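Local coordinates for putative metal binding protein RUMGNA_00854 (Ruminococcus gnavus, PDB 3U7Z) that is of unknown function but binds calcium ions and probably serves as a metal-binding protein, at residues A[65-70]-A[95-100]; A[11-16]-A[54-59]; A[23-28]-A[37-42]. One frame throughout, in Å; residues are numbered along the deposited sequence.

Contact 1: A[65-70]-A[95-100]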
loop_
_atom_site.group_PDB
_atom_site.type_symbol
_atom_site.label_atom_id
_atom_site.label_comp_id
_atom_site.label_asym_id
_atom_site.label_seq_id
_atom_site.Cartn_x
_atom_site.Cartn_y
_atom_site.Cartn_z
ATOM N N LYS A 65 -10.776 -3.278 16.265
ATOM C CA LYS A 65 -9.849 -4.370 16.625
ATOM C C LYS A 65 -8.400 -4.010 16.427
ATOM O O LYS A 65 -7.537 -4.885 16.390
ATOM C CB LYS A 65 -10.161 -5.633 15.838
ATOM C CG LYS A 65 -11.468 -6.260 16.292
ATOM C CD LYS A 65 -11.686 -7.604 15.645
ATOM C CE LYS A 65 -12.881 -8.348 16.270
ATOM N NZ LYS A 65 -12.750 -8.785 17.704
ATOM N N GLN A 66 -8.130 -2.722 16.369
ATOM C CA GLN A 66 -6.769 -2.222 16.258
ATOM C C GLN A 66 -6.103 -2.723 14.981
ATOM O O GLN A 66 -4.902 -2.893 14.970
ATOM C CB GLN A 66 -5.928 -2.599 17.498
ATOM C CG GLN A 66 -6.665 -2.422 18.849
ATOM C CD GLN A 66 -7.387 -1.092 18.989
ATOM O OE1 GLN A 66 -6.849 -0.044 18.624
ATOM N NE2 GLN A 66 -8.613 -1.120 19.536
ATOM N N GLN A 67 -6.881 -2.895 13.907
ATOM C CA GLN A 67 -6.301 -3.328 12.642
ATOM C C GLN A 67 -5.916 -2.124 11.809
ATOM O O GLN A 67 -6.566 -1.081 11.878
ATOM C CB GLN A 67 -7.288 -4.151 11.864
ATOM C CG GLN A 67 -7.678 -5.412 12.518
ATOM C CD GLN A 67 -8.716 -6.198 11.768
ATOM O OE1 GLN A 67 -9.273 -5.765 10.761
ATOM N NE2 GLN A 67 -9.012 -7.380 12.301
ATOM N N TRP A 68 -4.856 -2.299 11.023
ATOM C CA TRP A 68 -4.354 -1.234 10.201
ATOM C C TRP A 68 -3.523 -1.811 9.078
ATOM O O TRP A 68 -2.902 -2.864 9.179
ATOM C CB TRP A 68 -3.516 -0.240 11.022
ATOM C CG TRP A 68 -2.394 -0.843 11.816
ATOM C CD1 TRP A 68 -2.532 -1.537 12.989
ATOM C CD2 TRP A 68 -1.015 -0.698 11.616
ATOM N NE1 TRP A 68 -1.332 -1.892 13.478
ATOM C CE2 TRP A 68 -0.361 -1.381 12.667
ATOM C CE3 TRP A 68 -0.244 -0.135 10.606
ATOM C CZ2 TRP A 68 1.001 -1.488 12.727
ATOM C CZ3 TRP A 68 1.116 -0.193 10.731
ATOM C CH2 TRP A 68 1.723 -0.867 11.778
ATOM N N TRP A 69 -3.518 -1.103 7.952
ATOM C CA TRP A 69 -2.707 -1.450 6.779
ATOM C C TRP A 69 -1.327 -0.860 6.913
ATOM O O TRP A 69 -1.136 0.320 7.219
ATOM C CB TRP A 69 -3.364 -0.952 5.500
ATOM C CG TRP A 69 -4.565 -1.753 5.155
ATOM C CD1 TRP A 69 -5.915 -1.386 5.321
ATOM C CD2 TRP A 69 -4.584 -3.059 4.578
ATOM N NE1 TRP A 69 -6.709 -2.408 4.903
ATOM C CE2 TRP A 69 -5.934 -3.441 4.458
ATOM C CE3 TRP A 69 -3.593 -3.917 4.135
ATOM C CZ2 TRP A 69 -6.295 -4.655 3.880
ATOM C CZ3 TRP A 69 -3.941 -5.133 3.605
ATOM C CH2 TRP A 69 -5.297 -5.483 3.481
ATOM N N CYS A 70 -0.332 -1.713 6.673
ATOM C CA CYS A 70 1.067 -1.358 6.783
ATOM C C CYS A 70 1.784 -1.486 5.466
ATOM O O CYS A 70 1.646 -2.488 4.795
ATOM C CB CYS A 70 1.706 -2.314 7.802
ATOM S SG CYS A 70 3.499 -2.100 7.820
ATOM N N LEU A 95 1.474 -4.431 1.127
ATOM C CA LEU A 95 0.440 -3.816 2.002
ATOM C C LEU A 95 -0.103 -4.974 2.845
ATOM O O LEU A 95 -0.682 -5.919 2.322
ATOM C CB LEU A 95 -0.686 -3.168 1.206
ATOM C CG LEU A 95 -0.224 -2.042 0.320
ATOM C CD1 LEU A 95 -1.269 -1.624 -0.683
ATOM C CD2 LEU A 95 0.232 -0.885 1.078
ATOM N N THR A 96 0.113 -4.924 4.160
ATOM C CA THR A 96 -0.230 -6.003 5.052
ATOM C C THR A 96 -1.201 -5.532 6.082
ATOM O O THR A 96 -1.021 -4.504 6.680
ATOM C CB THR A 96 1.013 -6.530 5.794
ATOM O OG1 THR A 96 1.963 -6.904 4.815
ATOM C CG2 THR A 96 0.707 -7.736 6.661
ATOM N N LEU A 97 -2.224 -6.339 6.294
ATOM C CA LEU A 97 -3.178 -6.070 7.369
ATOM C C LEU A 97 -2.579 -6.516 8.688
ATOM O O LEU A 97 -2.413 -7.697 8.901
ATOM C CB LEU A 97 -4.537 -6.682 7.108
ATOM C CG LEU A 97 -5.673 -6.210 8.011
ATOM C CD1 LEU A 97 -5.935 -4.744 7.995
ATOM C CD2 LEU A 97 -6.935 -6.991 7.702
ATOM N N LYS A 98 -2.324 -5.546 9.587
ATOM C CA LYS A 98 -1.737 -5.801 10.870
ATOM C C LYS A 98 -2.789 -5.563 11.942
ATOM O O LYS A 98 -3.789 -4.918 11.734
ATOM C CB LYS A 98 -0.506 -4.924 11.091
ATOM C CG LYS A 98 0.671 -5.244 10.221
ATOM C CD LYS A 98 1.933 -4.411 10.590
ATOM C CE LYS A 98 3.104 -4.749 9.664
ATOM N NZ LYS A 98 4.210 -3.737 9.674
ATOM N N GLU A 99 -2.505 -6.074 13.137
ATOM C CA GLU A 99 -3.373 -5.923 14.294
ATOM C C GLU A 99 -2.513 -5.538 15.499
ATOM O O GLU A 99 -1.540 -6.207 15.814
ATOM C CB GLU A 99 -4.150 -7.209 14.608
ATOM C CG GLU A 99 -4.738 -7.912 13.422
ATOM C CD GLU A 99 -5.756 -8.946 13.838
ATOM O OE1 GLU A 99 -5.342 -9.994 14.387
ATOM O OE2 GLU A 99 -6.961 -8.690 13.630
ATOM N N GLY A 100 -2.855 -4.439 16.133
ATOM C CA GLY A 100 -2.140 -3.969 17.329
ATOM C C GLY A 100 -0.792 -3.363 17.050
ATOM O O GLY A 100 -0.477 -3.044 15.932
HETATM O O HOH W 1 3.479 -4.611 4.582
#
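Gln67 to Cys70 and Leu95 to Glu99 run antiparallel as neighbouring sheet strands, their axes 4.5 Å apart at 155°, with Trp68-Lys98 and Cys70-Thr96 as hydrogen-bonded pairs and Gln67-Glu99 and Trp69-Leu97 as non-hydrogen-bonded pairs. Beyond Gln67-Glu99, Gly100 N still donates to Gln66 O at 2.8 Å.

The side chains alternate between two faces. On one, Lys98 crosses one face of the Trp68 ring. Trp68 CG sits between the backbone N and the carbonyl carbon (chi1 54°), and the indole NE1 donates to Gly100 O at 2.8 Å, the acceptor almost in the ring plane. Lys98 CB lies 4.0 Å from the centroid of the five-membered ring of Trp68, while Lys98 CD reaches CZ2 and CH2 on the six-membered side. An alanine in place of Trp68 would probably leave Gly100 O without its indole donor and the Lys98 methylenes without the ring they cover, setting the chain end freer to move.

On the other face Leu97 CD1 sits over the Trp69 indole, 3.9 Å from its five-membered ring centroid, a CH-pi contact. The opposite end of that indole turns its rim to the neighbouring backbone, with CZ3 3.6 Å from Leu95 O. Further along, Gln67 OE1 takes the N-H of Asp62, a firm hold on the amide; its NE2 donates to Glu99 OE2 in only one of two Glu99 conformers, the oxygen 27° out of the amide plane, so that bond is conditional. Trp69 also packs on Val13 and Val56.

One water bridges Cys70 O and Thr96 OG1. The two indoles thus act differently: Trp68 NE1 closes the Gly100 end by a hydrogen bond, while Trp69 packs its face on Leu97 with a carbonyl near its rim.

Contact 2: A[11-16]-A[54-59]. With CA (calcium ion), chain F; EDO (1,2-ethanediol), chain K.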
loop_
_atom_site.group_PDB
_atom_site.type_symbol
_atom_site.label_atom_id
_atom_site.label_comp_id
_atom_site.label_asym_id
_atom_site.label_seq_id
_atom_site.Cartn_x
_atom_site.Cartn_y
_atom_site.Cartn_z
ATOM N N VAL A 11 3.156 -4.804 -6.215
ATOM C CA VAL A 11 2.522 -4.537 -4.937
ATOM C C VAL A 11 1.831 -5.824 -4.549
ATOM O O VAL A 11 0.964 -6.309 -5.276
ATOM C CB VAL A 11 1.525 -3.416 -5.038
ATOM C CG1 VAL A 11 0.842 -3.195 -3.677
ATOM C CG2 VAL A 11 2.202 -2.137 -5.552
ATOM N N THR A 12 2.195 -6.377 -3.396
ATOM C CA THR A 12 1.552 -7.571 -2.877
ATOM C C THR A 12 0.699 -7.198 -1.686
ATOM O O THR A 12 1.150 -6.480 -0.802
ATOM C CB THR A 12 2.577 -8.621 -2.473
ATOM O OG1 THR A 12 3.393 -8.959 -3.603
ATOM C CG2 THR A 12 1.929 -9.879 -1.959
ATOM N N VAL A 13 -0.566 -7.584 -1.733
ATOM C CA VAL A 13 -1.498 -7.378 -0.664
ATOM C C VAL A 13 -1.587 -8.632 0.163
ATOM O O VAL A 13 -1.930 -9.671 -0.362
ATOM C CB VAL A 13 -2.858 -6.945 -1.173
ATOM C CG1 VAL A 13 -3.827 -6.733 -0.048
ATOM C CG2 VAL A 13 -2.718 -5.708 -2.075
ATOM N N ILE A 14 -1.283 -8.515 1.440
ATOM C CA ILE A 14 -1.381 -9.641 2.385
ATOM C C ILE A 14 -2.594 -9.380 3.282
ATOM O O ILE A 14 -2.612 -8.512 4.157
ATOM C CB ILE A 14 -0.094 -9.899 3.172
ATOM C CG1 ILE A 14 1.093 -10.153 2.232
ATOM C CG2 ILE A 14 -0.224 -11.140 4.029
ATOM C CD1 ILE A 14 1.859 -8.927 1.844
ATOM N N HIS A 15 -3.628 -10.115 2.962
ATOM C CA HIS A 15 -4.916 -9.977 3.554
ATOM C C HIS A 15 -4.952 -10.560 4.988
ATOM O O HIS A 15 -4.052 -11.298 5.424
ATOM C CB HIS A 15 -5.999 -10.614 2.647
ATOM C CG HIS A 15 -6.344 -9.784 1.445
ATOM N ND1 HIS A 15 -7.085 -8.627 1.554
ATOM C CD2 HIS A 15 -5.975 -9.880 0.141
ATOM C CE1 HIS A 15 -7.244 -8.095 0.346
ATOM N NE2 HIS A 15 -6.562 -8.827 -0.533
ATOM N N GLY A 16 -6.079 -10.287 5.642
ATOM C CA GLY A 16 -6.339 -10.750 7.001
ATOM C C GLY A 16 -6.301 -12.253 7.149
ATOM O O GLY A 16 -5.881 -12.707 8.198
ATOM N N THR A 54 -7.393 2.762 4.606
ATOM C CA THR A 54 -8.385 2.001 5.341
ATOM C C THR A 54 -8.762 0.696 4.635
ATOM O O THR A 54 -9.108 -0.266 5.293
ATOM C CB THR A 54 -9.646 2.910 5.598
ATOM O OG1 THR A 54 -10.110 3.384 4.344
ATOM C CG2 THR A 54 -9.280 4.060 6.574
ATOM N N THR A 55 -8.755 0.704 3.309
ATOM C CA THR A 55 -9.195 -0.433 2.517
ATOM C C THR A 55 -8.169 -0.711 1.457
ATOM O O THR A 55 -7.708 0.212 0.778
ATOM C CB THR A 55 -10.554 -0.170 1.842
ATOM O OG1 THR A 55 -11.508 0.150 2.835
ATOM C CG2 THR A 55 -11.067 -1.353 0.994
ATOM N N VAL A 56 -7.794 -1.995 1.324
ATOM C CA VAL A 56 -6.908 -2.422 0.265
ATOM C C VAL A 56 -7.488 -3.678 -0.378
ATOM O O VAL A 56 -7.826 -4.625 0.313
ATOM C CB VAL A 56 -5.479 -2.764 0.802
ATOM C CG1 VAL A 56 -4.569 -3.126 -0.333
ATOM C CG2 VAL A 56 -4.909 -1.555 1.560
ATOM N N ASP A 57 -7.659 -3.649 -1.698
ATOM C CA ASP A 57 -8.100 -4.821 -2.435
ATOM C C ASP A 57 -9.355 -5.376 -1.800
ATOM O O ASP A 57 -9.428 -6.557 -1.553
ATOM C CB ASP A 57 -6.981 -5.861 -2.571
ATOM C CG ASP A 57 -7.317 -7.024 -3.460
ATOM O OD1 ASP A 57 -8.029 -6.858 -4.488
ATOM O OD2 ASP A 57 -6.812 -8.148 -3.145
ATOM N N GLU A 58 -10.330 -4.504 -1.543
ATOM C CA GLU A 58 -11.642 -4.858 -1.004
ATOM C C GLU A 58 -11.662 -5.438 0.382
ATOM O O GLU A 58 -12.640 -6.042 0.765
ATOM C CB GLU A 58 -12.404 -5.751 -1.979
ATOM C CG GLU A 58 -12.543 -5.136 -3.340
ATOM C CD GLU A 58 -13.361 -6.002 -4.263
ATOM O OE1 GLU A 58 -13.242 -7.258 -4.213
ATOM O OE2 GLU A 58 -14.101 -5.424 -5.089
ATOM N N GLU A 59 -10.631 -5.167 1.161
ATOM C CA GLU A 59 -10.626 -5.508 2.560
ATOM C C GLU A 59 -10.363 -4.280 3.422
ATOM O O GLU A 59 -9.362 -3.575 3.282
ATOM C CB GLU A 59 -9.558 -6.588 2.895
ATOM C CG GLU A 59 -9.599 -6.958 4.364
ATOM C CD GLU A 59 -8.744 -8.127 4.772
ATOM O OE1 GLU A 59 -7.737 -8.345 4.129
ATOM O OE2 GLU A 59 -9.047 -8.833 5.776
HETATM CA CA CA F . -9.375 -6.952 -6.174
HETATM C C1 EDO K . -10.929 0.592 -3.171
HETATM O O1 EDO K . -12.357 0.496 -3.035
HETATM C C2 EDO K . -10.205 -0.545 -2.456
HETATM O O2 EDO K . -10.531 -1.929 -2.704
HETATM O O HOH W 2 -10.831 -7.978 -4.223
HETATM O O HOH W 3 -8.411 -5.128 -7.549
#
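The imidazole of His15 is gripped at both nitrogens by carboxylates: ND1 donates to Glu59 OE1 and NE2 to Asp57 OD2, each at 2.7 Å. Both acceptors lie close to the ring plane, and both carboxylates are met on their anti side, about 30° out of the carboxylate plane. With both nitrogens donating, the ring is probably protonated, its charge balanced by the two acids.

Glu59 OE1 takes a second N-H, from Gly16 N at 3.0 Å, on its syn lone pair. The other oxygen of Asp57, OD1, binds a calcium ion at 2.2 Å, which also carries two waters; the metal bond and the His15 bond together would probably hold the Asp57 carboxylate in place. Val13 CG2 meets Val56 CG1 at 3.6 Å, and Val13 CG1 lies over a face of the His15 ring.

Asp57 and Glu58 form the corners of a type I' turn from Val56 to Glu59, linking strands 52-56 and 59-60 of the small sheet. The turn faces the end of strand 7-14 in the larger sheet, with Trp69 of strand 67-73 packed against Val13, His15 and Val56.

Contact 3: A[23-28]-A[37-42]; sequences FEFDTD and ESENLV. With CA (calcium ion), chain D.
Strand 20-27, at the edge of the larger sheet, packs here against the end of helix 32-38 and the calcium-binding loop that follows it. Leu41 is the link between them. Its CG stands anti to the backbone N (chi1 -176°), and chi2 of 61° places CD1 over one face of the Phe23 ring, 3.8 Å from the centroid and displaced toward the rim, with Phe23 CZ the nearest ring atom at 3.6 Å; this is a CH-pi contact. The other methyl, CD2, lies between both rings, 3.9 Å from CD2 of Phe23 and 4.1 Å from CZ of Phe25, where it is at the ring edge.

Phe25 is also met by Glu39, whose CG, in one of two conformers, comes to the ring edge 3.7 Å from CE1. Ser38 OG lies near CE1 of Phe25 as well, but its hydrogen bond is with Val35 O in the helix. No hydrogen bond crosses between the segments; the rings are held by carbon contacts, with Val35 and strand 7-14 adding to the packing around Phe25.

On the side of the loop away from the strand, calcium is bound by both carboxylate oxygens of Glu37, by the Asn40 side chain and by Asp43; Val42 O binds it at 2.4 Å. Asn40, at positive phi, is the C-prime residue of a Schellman motif, in which Asn40 N bonds to Glu37 O and Leu41 N to Leu36 O. The turn thus brings Glu37 and Asn40 to one metal and sends Leu41 back to the sheet: a Schellman helix end followed by a hydrophobic residue, combined with a calcium site.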
loop_
_atom_site.group_PDB
_atom_site.type_symbol
_atom_site.label_atom_id
_atom_site.label_comp_id
_atom_site.label_asym_id
_atom_site.label_seq_id
_atom_site.Cartn_x
_atom_site.Cartn_y
_atom_site.Cartn_z
ATOM N N PHE A 23 0.015 -7.694 -7.515
ATOM C CA PHE A 23 -0.354 -6.786 -8.555
ATOM C C PHE A 23 0.896 -6.204 -9.174
ATOM O O PHE A 23 1.784 -5.758 -8.477
ATOM C CB PHE A 23 -1.246 -5.672 -8.022
ATOM C CG PHE A 23 -2.509 -6.144 -7.396
ATOM C CD1 PHE A 23 -3.672 -6.322 -8.173
ATOM C CD2 PHE A 23 -2.576 -6.408 -6.065
ATOM C CE1 PHE A 23 -4.808 -6.779 -7.582
ATOM C CE2 PHE A 23 -3.739 -6.877 -5.498
ATOM C CZ PHE A 23 -4.846 -7.054 -6.272
ATOM N N GLU A 24 0.978 -6.204 -10.496
ATOM C CA GLU A 24 2.128 -5.641 -11.195
ATOM C C GLU A 24 1.700 -4.345 -11.802
ATOM O O GLU A 24 0.609 -4.235 -12.355
ATOM C CB GLU A 24 2.642 -6.571 -12.274
ATOM C CG GLU A 24 3.352 -7.756 -11.750
ATOM C CD GLU A 24 3.957 -8.554 -12.865
ATOM O OE1 GLU A 24 3.200 -8.955 -13.774
ATOM O OE2 GLU A 24 5.187 -8.755 -12.842
ATOM N N PHE A 25 2.567 -3.329 -11.700
ATOM C CA PHE A 25 2.328 -2.063 -12.353
ATOM C C PHE A 25 3.504 -1.635 -13.227
ATOM O O PHE A 25 4.660 -1.769 -12.872
ATOM C CB PHE A 25 2.100 -1.000 -11.311
ATOM C CG PHE A 25 0.892 -1.222 -10.482
ATOM C CD1 PHE A 25 -0.341 -0.709 -10.872
ATOM C CD2 PHE A 25 0.977 -1.865 -9.257
ATOM C CE1 PHE A 25 -1.488 -0.902 -10.079
ATOM C CE2 PHE A 25 -0.175 -2.045 -8.444
ATOM C CZ PHE A 25 -1.374 -1.576 -8.850
ATOM N N ASP A 26 3.163 -1.118 -14.397
ATOM C CA ASP A 26 4.122 -0.457 -15.253
ATOM C C ASP A 26 3.706 1.018 -15.251
ATOM O O ASP A 26 2.684 1.371 -15.797
ATOM C CB ASP A 26 4.068 -1.095 -16.648
ATOM C CG ASP A 26 4.246 -2.633 -16.606
ATOM O OD1 ASP A 26 5.337 -3.110 -16.247
ATOM O OD2 ASP A 26 3.270 -3.365 -16.894
ATOM N N THR A 27 4.497 1.877 -14.622
ATOM C CA THR A 27 4.002 3.189 -14.193
ATOM C C THR A 27 5.057 4.263 -14.359
ATOM O O THR A 27 6.210 4.001 -14.178
ATOM C CB THR A 27 3.508 3.118 -12.697
ATOM O OG1 THR A 27 3.099 4.407 -12.257
ATOM C CG2 THR A 27 4.630 2.620 -11.765
ATOM N N ASP A 28 4.616 5.485 -14.660
ATOM C CA ASP A 28 5.497 6.672 -14.649
ATOM C C ASP A 28 5.259 7.521 -13.406
ATOM O O ASP A 28 5.778 8.639 -13.292
ATOM C CB ASP A 28 5.352 7.516 -15.935
ATOM C CG ASP A 28 3.958 7.431 -16.549
ATOM O OD1 ASP A 28 2.985 7.751 -15.828
ATOM O OD2 ASP A 28 3.832 6.994 -17.725
ATOM N N GLU A 37 -3.768 4.128 -6.502
ATOM C CA GLU A 37 -5.069 4.700 -6.877
ATOM C C GLU A 37 -5.347 4.647 -8.369
ATOM O O GLU A 37 -6.501 4.740 -8.746
ATOM C CB GLU A 37 -5.296 6.119 -6.330
ATOM C CG GLU A 37 -5.635 6.089 -4.845
ATOM C CD GLU A 37 -7.049 5.586 -4.526
ATOM O OE1 GLU A 37 -7.721 4.932 -5.368
ATOM O OE2 GLU A 37 -7.526 5.858 -3.404
ATOM N N SER A 38 -4.326 4.318 -9.177
ATOM C CA SER A 38 -4.511 4.243 -10.611
ATOM C C SER A 38 -5.541 3.227 -11.006
ATOM O O SER A 38 -6.243 3.392 -12.017
ATOM C CB SER A 38 -3.176 4.045 -11.341
ATOM O OG SER A 38 -2.607 2.780 -11.130
ATOM N N GLU A 39 -5.638 2.153 -10.208
ATOM C CA GLU A 39 -6.575 1.069 -10.402
ATOM C C GLU A 39 -7.593 0.993 -9.263
ATOM O O GLU A 39 -8.258 -0.020 -9.102
ATOM C CB GLU A 39 -5.801 -0.263 -10.475
ATOM C CG GLU A 39 -4.846 -0.393 -11.655
ATOM C CD GLU A 39 -5.583 -0.555 -12.978
ATOM O OE1 GLU A 39 -6.687 -1.138 -12.984
ATOM O OE2 GLU A 39 -5.052 -0.097 -14.011
ATOM N N ASN A 40 -7.690 2.058 -8.458
ATOM C CA ASN A 40 -8.519 2.028 -7.278
ATOM C C ASN A 40 -8.264 0.787 -6.393
ATOM O O ASN A 40 -9.185 0.162 -5.903
ATOM C CB ASN A 40 -9.994 2.235 -7.617
ATOM C CG ASN A 40 -10.802 2.623 -6.426
ATOM O OD1 ASN A 40 -10.266 3.008 -5.401
ATOM N ND2 ASN A 40 -12.077 2.522 -6.534
ATOM N N LEU A 41 -7.006 0.499 -6.146
ATOM C CA LEU A 41 -6.644 -0.679 -5.315
ATOM C C LEU A 41 -6.774 -0.409 -3.820
ATOM O O LEU A 41 -6.806 -1.328 -3.048
ATOM C CB LEU A 41 -5.227 -1.133 -5.642
ATOM C CG LEU A 41 -4.670 -2.399 -4.964
ATOM C CD1 LEU A 41 -5.535 -3.620 -5.335
ATOM C CD2 LEU A 41 -3.215 -2.578 -5.353
ATOM N N VAL A 42 -6.816 0.857 -3.440
ATOM C CA VAL A 42 -6.951 1.263 -2.066
ATOM C C VAL A 42 -7.982 2.363 -1.921
ATOM O O VAL A 42 -8.351 3.031 -2.912
ATOM C CB VAL A 42 -5.628 1.810 -1.507
ATOM C CG1 VAL A 42 -4.456 0.773 -1.632
ATOM C CG2 VAL A 42 -5.235 3.128 -2.112
HETATM CA CA CA D . -9.729 4.713 -3.875
#

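Contacts 1 and 2 have centres about 10 Å apart, and contact 3 lies about 13 Å from contact 2 and 21 Å from contact 1, on the far side of the chain's centre from contact 1. All three reach the same mixed sheet, in which strands 20-27, 7-14, 92-99 and 67-73 lie in that order. Along the chain contact 3 is nested inside the loop closed by contact 2, and contact 1 follows. Contact 2 brings the small antiparallel sheet against the large one, while contact 3 packs the helix end on its edge strand. A backbone bond from Asp57 N to Leu41 O probably couples the two calcium-binding loops, in a family assigned to the ubiquitin clan.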